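Local structure of sigma-54 interaction domain protein (3GDW) at residues R52-V55 with I56-E60; D14-A17 with S18-K22; L40-V44 with Q45-E49. The protein is of unknown function, but this part is a PTS EIIA-type domain of a larger protein that probably binds ATP and DNA and may interact with sigma-54. All coordinates share one frame; numbering follows the deposited sequence.

Overall arrangement
Contacts 1 and 3 occupy the two ends of one helix, 44-57: contact 3 starts it and contact 1 brings it to a close, their centres about 18 Å apart. Contact 1 lies at the surface, and contact 3 is partly buried. Contact 2 is different. It starts helix 16-28 of the beta-alpha-beta unit 6-12, 16-28, 34-38, is buried, and pairs three of its four hydroxyl side chains with the second subunit. Chemistry follows place: amides, a threonine hydroxyl and an arginine at the surface end in contact 1, selenomethionines and a bridging water in contact 3, serine and threonine hydroxyls at the subunit boundary in contact 2.

Contact 1 (R52-V55 with I56-E60); sequences RNQV and ITQKE
Thr57 turns its hydroxyl back onto the carbonyl oxygen of Asn53, one helical turn earlier, and gives the last turn of helix 44-57 a second grip. Its OG1 lies anti to the carbonyl carbon (chi1 -66°), beside the backbone N, and donates to Asn53 O over 3.1 Å. Thr57 N reaches the same oxygen at 3.3 Å, from the opposite face of the carbonyl plane, so one acceptor serves two donors. Around it run the helical bonds from Ile56 N to Arg52 O, 2.8 Å, and from Gln58 N to Gln54 O, 3.1 Å; Gln58 itself is the first residue to leave helical geometry.

Arg52 and Ile56 lie side by side and point the same way, Ile56 CG1 packing 3.8 Å from Arg52 CD. The arginine chain bends at chi2 (-88°) and again at chi3, which folds the guanidinium back beside Asn53. There NE donates to Asn53 OD1 at 2.8 Å; the oxygen lies nearly in the guanidinium plane, but the donor comes in above the plane of the Asn53 side-chain carbonyl. NH1 forms a salt bridge with Glu85. Farther round the helix the carboxamides of Gln54 and Gln58 meet with planes 87° apart, Gln54 NE2 being 3.5 Å from both NE2 and OE1 of Gln58, a contact of amide ends; this NE2 also has a weak bond to Thr34 OG1.

Asn53 O, gripped by two donors, thus satisfies the threonine hydroxyl within the helix's own backbone, and a bent arginine is held at NE and NH1 by different residues, which should fix its rotation.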
ATOM      1  N   ARG B  52      15.395   6.580 -14.059  1.00 29.24           N
ATOM      2  CA  ARG B  52      16.596   6.204 -14.779  1.00 30.26           C
ATOM      3  C   ARG B  52      17.700   7.252 -14.579  1.00 31.82           C
ATOM      4  O   ARG B  52      18.871   6.899 -14.366  1.00 31.43           O
ATOM      5  CB  ARG B  52      16.261   6.057 -16.267  1.00 30.14           C
ATOM      6  CG  ARG B  52      17.386   5.546 -17.155  1.00 30.61           C
ATOM      7  CD  ARG B  52      18.283   6.656 -17.687  1.00 34.13           C
ATOM      8  NE  ARG B  52      17.550   7.826 -18.181  1.00 36.62           N
ATOM      9  CZ  ARG B  52      16.821   7.871 -19.297  1.00 35.82           C
ATOM     10  NH1 ARG B  52      16.696   6.811 -20.075  1.00 35.66           N
ATOM     11  NH2 ARG B  52      16.202   8.998 -19.624  1.00 37.93           N
ATOM     12  N   ASN B  53      17.328   8.532 -14.665  1.00 32.95           N
ATOM     13  CA  ASN B  53      18.281   9.614 -14.487  1.00 35.05           C
ATOM     14  C   ASN B  53      18.953   9.627 -13.112  1.00 36.36           C
ATOM     15  O   ASN B  53      20.157   9.889 -13.005  1.00 36.95           O
ATOM     16  CB  ASN B  53      17.623  10.966 -14.776  1.00 35.27           C
ATOM     17  CG  ASN B  53      17.232  11.122 -16.234  1.00 35.39           C
ATOM     18  OD1 ASN B  53      17.734  10.431 -17.100  1.00 34.78           O
ATOM     19  ND2 ASN B  53      16.316  12.036 -16.502  1.00 40.11           N
ATOM     20  N   GLN B  54      18.193   9.350 -12.058  1.00 37.62           N
ATOM     21  CA  GLN B  54      18.812   9.305 -10.743  1.00 39.05           C
ATOM     22  C   GLN B  54      19.689   8.063 -10.579  1.00 39.30           C
ATOM     23  O   GLN B  54      20.805   8.148 -10.052  1.00 39.48           O
ATOM     24  CB  GLN B  54      17.791   9.400  -9.630  1.00 39.06           C
ATOM     25  CG  GLN B  54      18.473   9.767  -8.310  1.00 43.81           C
ATOM     26  CD  GLN B  54      17.517   9.802  -7.146  1.00 47.99           C
ATOM     27  OE1 GLN B  54      16.379  10.258  -7.285  1.00 50.23           O
ATOM     28  NE2 GLN B  54      17.970   9.313  -5.978  1.00 49.51           N
ATOM     29  N   VAL B  55      19.181   6.916 -11.038  1.00 39.24           N
ATOM     30  CA  VAL B  55      19.945   5.680 -11.029  1.00 39.17           C
ATOM     31  C   VAL B  55      21.299   5.887 -11.728  1.00 40.13           C
ATOM     32  O   VAL B  55      22.345   5.521 -11.176  1.00 39.83           O
ATOM     33  CB  VAL B  55      19.124   4.510 -11.643  1.00 38.87           C
ATOM     34  CG1 VAL B  55      20.018   3.339 -12.004  1.00 38.33           C
ATOM     35  CG2 VAL B  55      18.036   4.061 -10.669  1.00 36.88           C
ATOM     36  N   ILE B  56      21.278   6.504 -12.913  1.00 40.72           N
ATOM     37  CA  ILE B  56      22.494   6.709 -13.717  1.00 41.55           C
ATOM     38  C   ILE B  56      23.542   7.553 -12.980  1.00 42.44           C
ATOM     39  O   ILE B  56      24.734   7.225 -12.983  1.00 42.46           O
ATOM     40  CB  ILE B  56      22.168   7.282 -15.129  1.00 41.38           C
ATOM     41  CG1 ILE B  56      21.647   6.153 -16.031  1.00 41.32           C
ATOM     42  CG2 ILE B  56      23.394   8.004 -15.725  1.00 42.10           C
ATOM     43  CD1 ILE B  56      21.472   6.494 -17.523  1.00 43.53           C
ATOM     44  N   THR B  57      23.076   8.620 -12.337  1.00 43.14           N
ATOM     45  CA  THR B  57      23.904   9.474 -11.493  1.00 44.34           C
ATOM     46  C   THR B  57      24.607   8.678 -10.401  1.00 44.65           C
ATOM     47  O   THR B  57      25.814   8.788 -10.227  1.00 44.49           O
ATOM     48  CB  THR B  57      23.035  10.562 -10.817  1.00 44.33           C
ATOM     49  OG1 THR B  57      22.515  11.442 -11.822  1.00 45.23           O
ATOM     50  CG2 THR B  57      23.838  11.362  -9.801  1.00 45.05           C
ATOM     51  N   GLN B  58      23.836   7.877  -9.674  1.00 45.33           N
ATOM     52  CA  GLN B  58      24.331   7.197  -8.486  1.00 46.06           C
ATOM     53  C   GLN B  58      24.853   5.791  -8.773  1.00 46.29           C
ATOM     54  O   GLN B  58      25.030   5.000  -7.840  1.00 46.86           O
ATOM     55  CB  GLN B  58      23.217   7.107  -7.457  1.00 46.08           C
ATOM     56  CG  GLN B  58      22.466   8.390  -7.238  1.00 48.06           C
ATOM     57  CD  GLN B  58      21.478   8.267  -6.095  1.00 51.39           C
ATOM     58  OE1 GLN B  58      20.823   7.243  -5.931  1.00 51.15           O
ATOM     59  NE2 GLN B  58      21.378   9.317  -5.285  1.00 54.01           N
ATOM     60  N   LYS B  59      25.098   5.482 -10.045  1.00 46.18           N
ATOM     61  CA  LYS B  59      25.522   4.144 -10.458  1.00 46.63           C
ATOM     62  C   LYS B  59      26.560   3.516  -9.510  1.00 46.54           C
ATOM     63  O   LYS B  59      26.404   2.364  -9.081  1.00 46.32           O
ATOM     64  CB  LYS B  59      26.060   4.160 -11.889  1.00 46.73           C
ATOM     65  CG  LYS B  59      26.329   2.768 -12.449  1.00 48.05           C
ATOM     66  CD  LYS B  59      26.799   2.824 -13.887  1.00 49.57           C
ATOM     67  CE  LYS B  59      26.538   1.501 -14.582  1.00 51.06           C
ATOM     68  NZ  LYS B  59      25.124   1.384 -15.049  1.00 51.08           N
ATOM     69  N   GLU B  60      27.587   4.296  -9.168  1.00 46.36           N
ATOM     70  CA  GLU B  60      28.725   3.802  -8.371  1.00 46.24           C
ATOM     71  C   GLU B  60      28.370   3.465  -6.921  1.00 45.13           C
ATOM     72  O   GLU B  60      29.118   2.757  -6.250  1.00 45.31           O
ATOM     73  CB  GLU B  60      29.915   4.784  -8.406  1.00 46.59           C
ATOM     74  CG  GLU B  60      30.290   5.355  -9.788  1.00 48.92           C
ATOM     75  CD  GLU B  60      30.353   4.307 -10.911  1.00 51.73           C
ATOM     76  OE1 GLU B  60      30.701   3.128 -10.640  1.00 52.87           O
ATOM     77  OE2 GLU B  60      30.053   4.680 -12.074  1.00 52.06           O
TER

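Contact 2 (D14-A17 with S18-K22); sequences DSTA and SSMLK
Thr16 and Met20, a selenomethionine, stand side by side on the first turn of helix 16-28 and point the same way. The methyl CG2 of Thr16 meets the terminal CE of Met20 at 4.0 Å. A chi1 of -84° sets CG of the selenomethionine beside its backbone N, 3.5 Å from Thr16 O, and from there the extended chain carries its end alongside the threonine. The backbone bond from Met20 N to Thr16 O, 3.0 Å, ties the two residues together. The other branch of Thr16, its hydroxyl, turns from the methyl contact toward the second subunit and pairs with OG of Ser19 of that subunit.

The serines differ in their partners. Ser15, at the N-cap position but making no capping bond with its side chain, meets with its hydroxyl that of Ser15 of the second subunit. Its carbonyl oxygen takes the bond from Ser19 N at 2.9 Å. Ser18 OG approaches Ser15 O at 3.4 Å, a weak bond at most; it is also bonded to the side-chain ND2 of Asn37. Ser19 swings OG anti to its nitrogen (chi1 -178°), where it meets Thr16 of the second subunit.

Between these hydroxyl-bearing residues Ala17 packs against Val9 and Met11 of strand 6-12 and against Ala35 and Asn37 of strand 34-38, while Leu21 N bonds to Ala17 O at 3.0 Å. The helix start thus meets the sheet through Ala17 and the partner molecule through Ser15, Thr16 and Ser19. This is the start of the crossover helix in a beta-alpha-beta unit of a parallel sheet with strand order 2-1-3-4, as in the dimeric EIIA domains of the mannose-type PTS family.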
ATOM      1  N   ASP B  14      -0.260  11.728  -5.709  1.00 24.83           N
ATOM      2  CA  ASP B  14       0.574  12.879  -5.370  1.00 25.23           C
ATOM      3  C   ASP B  14       1.626  12.643  -4.294  1.00 25.56           C
ATOM      4  O   ASP B  14       2.675  13.279  -4.334  1.00 25.33           O
ATOM      5  CB  ASP B  14      -0.299  14.079  -4.973  1.00 25.95           C
ATOM      6  CG  ASP B  14      -1.102  14.642  -6.153  1.00 27.32           C
ATOM      7  OD1 ASP B  14      -0.747  14.386  -7.318  1.00 26.94           O
ATOM      8  OD2 ASP B  14      -2.083  15.351  -5.907  1.00 31.40           O
ATOM      9  N   SER B  15       1.332  11.789  -3.299  1.00 25.13           N
ATOM     10  CA  SER B  15       2.211  11.664  -2.131  1.00 25.14           C
ATOM     11  C   SER B  15       2.178  10.303  -1.427  1.00 24.80           C
ATOM     12  O   SER B  15       2.679  10.173  -0.306  1.00 25.32           O
ATOM     13  CB  SER B  15       1.900  12.759  -1.102  1.00 25.58           C
ATOM     14  OG  SER B  15       0.629  12.539  -0.510  1.00 26.56           O
ATOM     15  N   THR B  16       1.639   9.287  -2.085  1.00 24.38           N
ATOM     16  CA  THR B  16       1.596   7.960  -1.470  1.00 24.14           C
ATOM     17  C   THR B  16       2.989   7.413  -1.250  1.00 24.97           C
ATOM     18  O   THR B  16       3.314   6.990  -0.126  1.00 24.87           O
ATOM     19  CB  THR B  16       0.807   6.960  -2.305  1.00 23.37           C
ATOM     20  OG1 THR B  16      -0.447   7.559  -2.621  1.00 23.09           O
ATOM     21  CG2 THR B  16       0.563   5.677  -1.499  1.00 23.90           C
ATOM     22  N   ALA B  17       3.803   7.406  -2.301  1.00 24.23           N
ATOM     23  CA  ALA B  17       5.155   6.859  -2.184  1.00 24.63           C
ATOM     24  C   ALA B  17       5.970   7.627  -1.130  1.00 24.63           C
ATOM     25  O   ALA B  17       6.629   6.999  -0.266  1.00 24.03           O
ATOM     26  CB  ALA B  17       5.891   6.864  -3.549  1.00 24.77           C
ATOM     27  N   SER B  18       5.944   8.970  -1.205  1.00 23.94           N
ATOM     28  CA  SER B  18       6.767   9.782  -0.318  1.00 24.10           C
ATOM     29  C   SER B  18       6.304   9.703   1.141  1.00 24.56           C
ATOM     30  O   SER B  18       7.125   9.668   2.046  1.00 24.79           O
ATOM     31  CB  SER B  18       6.866  11.246  -0.796  1.00 24.09           C
ATOM     32  OG  SER B  18       5.577  11.798  -1.071  1.00 23.96           O
ATOM     33  N   SER B  19       4.995   9.695   1.357  1.00 24.72           N
ATOM     34  CA  SER B  19       4.446   9.596   2.714  1.00 24.55           C
ATOM     35  C   SER B  19       4.735   8.223   3.340  1.00 25.56           C
ATOM     36  O   SER B  19       5.053   8.149   4.530  1.00 24.72           O
ATOM     37  CB  SER B  19       2.946   9.834   2.667  1.00 24.33           C
ATOM     38  OG  SER B  19       2.382   9.798   3.953  1.00 25.41           O
HETATM   39  N   MSE B  20       4.590   7.149   2.561  1.00 24.36           N
HETATM   40  CA  MSE B  20       4.976   5.828   3.065  1.00 25.96           C
HETATM   41  C   MSE B  20       6.445   5.761   3.420  1.00 25.55           C
HETATM   42  O   MSE B  20       6.788   5.178   4.456  1.00 25.62           O
HETATM   43  CB  MSE B  20       4.713   4.713   2.057  1.00 25.98           C
HETATM   44  CG  MSE B  20       3.363   4.193   2.042  1.00 28.51           C
HETATM   45 SE   MSE B  20       3.321   2.673   0.808  0.75 30.36          SE
HETATM   46  CE  MSE B  20       1.398   2.528   0.838  1.00 29.89           C
ATOM     47  N   LEU B  21       7.302   6.335   2.560  1.00 24.14           N
ATOM     48  CA  LEU B  21       8.754   6.346   2.831  1.00 24.66           C
ATOM     49  C   LEU B  21       9.096   7.185   4.070  1.00 24.30           C
ATOM     50  O   LEU B  21       9.934   6.774   4.883  1.00 24.09           O
ATOM     51  CB  LEU B  21       9.578   6.829   1.616  1.00 22.98           C
ATOM     52  CG  LEU B  21      11.111   6.842   1.762  1.00 24.94           C
ATOM     53  CD1 LEU B  21      11.643   5.447   2.047  1.00 21.78           C
ATOM     54  CD2 LEU B  21      11.802   7.429   0.513  1.00 24.27           C
ATOM     55  N   LYS B  22       8.458   8.344   4.200  1.00 24.12           N
ATOM     56  CA  LYS B  22       8.688   9.196   5.358  1.00 25.65           C
ATOM     57  C   LYS B  22       8.354   8.423   6.639  1.00 26.01           C
ATOM     58  O   LYS B  22       9.133   8.406   7.578  1.00 24.69           O
ATOM     59  CB  LYS B  22       7.865  10.483   5.249  1.00 26.23           C
ATOM     60  CG  LYS B  22       7.999  11.419   6.460  1.00 29.88           C
ATOM     61  CD  LYS B  22       7.392  12.772   6.091  1.00 38.71           C
ATOM     62  CE  LYS B  22       7.429  13.797   7.223  1.00 43.94           C
ATOM     63  NZ  LYS B  22       6.673  15.050   6.878  1.00 45.76           N
TER

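Contact 3 (L40-V44 with Q45-E49); sequences LTMEV and QTMYE
Met42, a selenomethionine just ahead of helix 44-57, lays its side chain over Thr46 and Met47 on the first turn. CB heads toward the helix, and with CG anti to the backbone N (chi1 171°) the chain runs out extended as far as selenium. CG comes 3.8 Å from Thr46 CB. The selenium then reaches the next residue, packing 3.6 Å from Met47 CE, where the two side chains cross at about a right angle. A bend at chi3 (-79°) brings the terminal methyl back, and CE meets Thr46 CG2 at 3.8 Å. Thr46 turns its methyl to Met42 and its hydroxyl to a water.

Through that water the hydroxyl is linked to the N-cap residue. The water accepts from Glu43 N at 2.8 Å and lies 2.7 Å from Thr46 OG1, so the residue three places on reaches the N-cap amide through a bridge, much as a capping box would do directly. The first helical bonds follow: Met47 N to Glu43 O is weak, whereas Tyr48 N meets Val44 O at 3.0 Å. On the exposed side, Gln45 NE2 donates to Glu49 OE2 at 2.8 Å, almost linearly (173°) and onto the oxygen's anti lone pair.

Inward, the same turn closes on its neighbours. Met47 packs on Met36 and Met38 of strand 34-38 and touches Phe78, which Val44 also contacts; Tyr48 meets Phe78 edge-to-face, rests on Met81 and Leu82, and bonds through OH to Glu85. The start of helix 44-57 therefore packs against strand 34-38, outermost in the sheet of this chain, and against helix 78-86.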
ATOM      1  N   LEU B  40      -1.398  11.912 -11.616  1.00 28.12           N
ATOM      2  CA  LEU B  40      -2.222  11.269 -12.631  1.00 29.38           C
ATOM      3  C   LEU B  40      -2.041  11.841 -14.042  1.00 29.46           C
ATOM      4  O   LEU B  40      -2.228  11.131 -15.003  1.00 29.36           O
ATOM      5  CB  LEU B  40      -3.699  11.187 -12.198  1.00 30.61           C
ATOM      6  CG  LEU B  40      -3.980  10.128 -11.097  1.00 32.86           C
ATOM      7  CD1 LEU B  40      -5.430  10.145 -10.635  1.00 34.27           C
ATOM      8  CD2 LEU B  40      -3.551   8.670 -11.510  1.00 35.58           C
ATOM      9  N   THR B  41      -1.627  13.101 -14.154  1.00 29.53           N
ATOM     10  CA  THR B  41      -1.382  13.713 -15.468  1.00 30.19           C
ATOM     11  C   THR B  41      -0.018  13.337 -16.055  1.00 29.04           C
ATOM     12  O   THR B  41       0.258  13.686 -17.186  1.00 29.37           O
ATOM     13  CB  THR B  41      -1.433  15.230 -15.376  1.00 30.23           C
ATOM     14  OG1 THR B  41      -0.566  15.647 -14.321  1.00 34.27           O
ATOM     15  CG2 THR B  41      -2.843  15.703 -15.056  1.00 31.59           C
HETATM   16  N   MSE B  42       0.843  12.653 -15.290  1.00 27.47           N
HETATM   17  CA  MSE B  42       2.196  12.339 -15.764  1.00 26.27           C
HETATM   18  C   MSE B  42       2.222  11.052 -16.578  1.00 26.18           C
HETATM   19  O   MSE B  42       1.727  10.041 -16.124  1.00 24.62           O
HETATM   20  CB  MSE B  42       3.197  12.235 -14.595  1.00 26.03           C
HETATM   21  CG  MSE B  42       4.569  11.684 -15.026  1.00 25.85           C
HETATM   22 SE   MSE B  42       5.930  11.841 -13.603  0.75 26.94          SE
HETATM   23  CE  MSE B  42       6.409  13.724 -13.776  1.00 25.60           C
ATOM     24  N   GLU B  43       2.827  11.081 -17.765  1.00 26.76           N
ATOM     25  CA  GLU B  43       2.944   9.865 -18.557  1.00 27.56           C
ATOM     26  C   GLU B  43       3.938   8.887 -17.932  1.00 27.58           C
ATOM     27  O   GLU B  43       4.907   9.290 -17.280  1.00 26.10           O
ATOM     28  CB  GLU B  43       3.241  10.184 -20.024  1.00 28.17           C
ATOM     29  CG  GLU B  43       2.077  10.903 -20.685  1.00 32.26           C
ATOM     30  CD  GLU B  43       2.381  11.357 -22.096  1.00 38.93           C
ATOM     31  OE1 GLU B  43       3.509  11.124 -22.576  1.00 41.60           O
ATOM     32  OE2 GLU B  43       1.488  11.962 -22.727  1.00 41.98           O
ATOM     33  N   VAL B  44       3.657   7.595 -18.102  1.00 27.81           N
ATOM     34  CA  VAL B  44       4.496   6.522 -17.544  1.00 28.69           C
ATOM     35  C   VAL B  44       5.976   6.649 -17.985  1.00 28.08           C
ATOM     36  O   VAL B  44       6.894   6.550 -17.152  1.00 27.94           O
ATOM     37  CB  VAL B  44       3.909   5.109 -17.886  1.00 29.20           C
ATOM     38  CG1 VAL B  44       4.892   4.003 -17.540  1.00 30.70           C
ATOM     39  CG2 VAL B  44       2.569   4.892 -17.162  1.00 29.28           C
ATOM     40  N   GLN B  45       6.206   6.899 -19.276  1.00 27.33           N
ATOM     41  CA  GLN B  45       7.581   7.090 -19.789  1.00 26.95           C
ATOM     42  C   GLN B  45       8.320   8.249 -19.086  1.00 26.49           C
ATOM     43  O   GLN B  45       9.514   8.167 -18.804  1.00 26.14           O
ATOM     44  CB  GLN B  45       7.582   7.300 -21.310  1.00 27.05           C
ATOM     45  CG  GLN B  45       8.950   7.594 -21.899  1.00 28.84           C
ATOM     46  CD  GLN B  45       9.966   6.457 -21.698  1.00 30.77           C
ATOM     47  OE1 GLN B  45       9.600   5.289 -21.543  1.00 33.46           O
ATOM     48  NE2 GLN B  45      11.250   6.806 -21.704  1.00 30.75           N
ATOM     49  N   THR B  46       7.609   9.329 -18.802  1.00 25.91           N
ATOM     50  CA  THR B  46       8.199  10.453 -18.082  1.00 25.63           C
ATOM     51  C   THR B  46       8.723  10.014 -16.700  1.00 25.62           C
ATOM     52  O   THR B  46       9.799  10.449 -16.256  1.00 25.47           O
ATOM     53  CB  THR B  46       7.149  11.554 -17.869  1.00 25.75           C
ATOM     54  OG1 THR B  46       6.608  11.937 -19.136  1.00 26.13           O
ATOM     55  CG2 THR B  46       7.750  12.749 -17.171  1.00 25.49           C
HETATM   56  N   MSE B  47       7.961   9.157 -16.028  1.00 25.24           N
HETATM   57  CA  MSE B  47       8.357   8.651 -14.702  1.00 26.12           C
HETATM   58  C   MSE B  47       9.594   7.758 -14.806  1.00 25.45           C
HETATM   59  O   MSE B  47      10.528   7.880 -14.013  1.00 24.98           O
HETATM   60  CB  MSE B  47       7.222   7.879 -14.047  1.00 25.78           C
HETATM   61  CG  MSE B  47       7.624   7.268 -12.716  1.00 29.08           C
HETATM   62 SE   MSE B  47       8.189   8.695 -11.414  0.75 40.72          SE
HETATM   63  CE  MSE B  47       6.580   9.344 -11.137  1.00 23.81           C
ATOM     64  N   TYR B  48       9.606   6.886 -15.802  1.00 25.53           N
ATOM     65  CA  TYR B  48      10.760   6.035 -16.010  1.00 25.90           C
ATOM     66  C   TYR B  48      12.014   6.897 -16.152  1.00 26.16           C
ATOM     67  O   TYR B  48      13.055   6.584 -15.587  1.00 25.86           O
ATOM     68  CB  TYR B  48      10.607   5.162 -17.251  1.00 26.21           C
ATOM     69  CG  TYR B  48      11.882   4.396 -17.461  1.00 27.13           C
ATOM     70  CD1 TYR B  48      12.231   3.365 -16.589  1.00 27.89           C
ATOM     71  CD2 TYR B  48      12.775   4.749 -18.472  1.00 27.30           C
ATOM     72  CE1 TYR B  48      13.425   2.682 -16.730  1.00 30.22           C
ATOM     73  CE2 TYR B  48      13.982   4.056 -18.637  1.00 28.50           C
ATOM     74  CZ  TYR B  48      14.300   3.031 -17.752  1.00 28.83           C
ATOM     75  OH  TYR B  48      15.477   2.329 -17.875  1.00 30.73           O
ATOM     76  N   GLU B  49      11.909   7.986 -16.910  1.00 26.72           N
ATOM     77  CA  GLU B  49      13.076   8.814 -17.180  1.00 28.13           C
ATOM     78  C   GLU B  49      13.581   9.507 -15.895  1.00 28.17           C
ATOM     79  O   GLU B  49      14.790   9.660 -15.719  1.00 28.70           O
ATOM     80  CB  GLU B  49      12.816   9.800 -18.328  1.00 28.20           C
ATOM     81  CG  GLU B  49      12.643   9.103 -19.653  1.00 32.25           C
ATOM     82  CD  GLU B  49      12.352  10.034 -20.823  1.00 36.95           C
ATOM     83  OE1 GLU B  49      12.563  11.269 -20.712  1.00 39.18           O
ATOM     84  OE2 GLU B  49      11.909   9.512 -21.871  1.00 38.31           O
TER
HETATM   85  O   HOH W   1       4.337  13.358 -18.539  1.00 23.50           O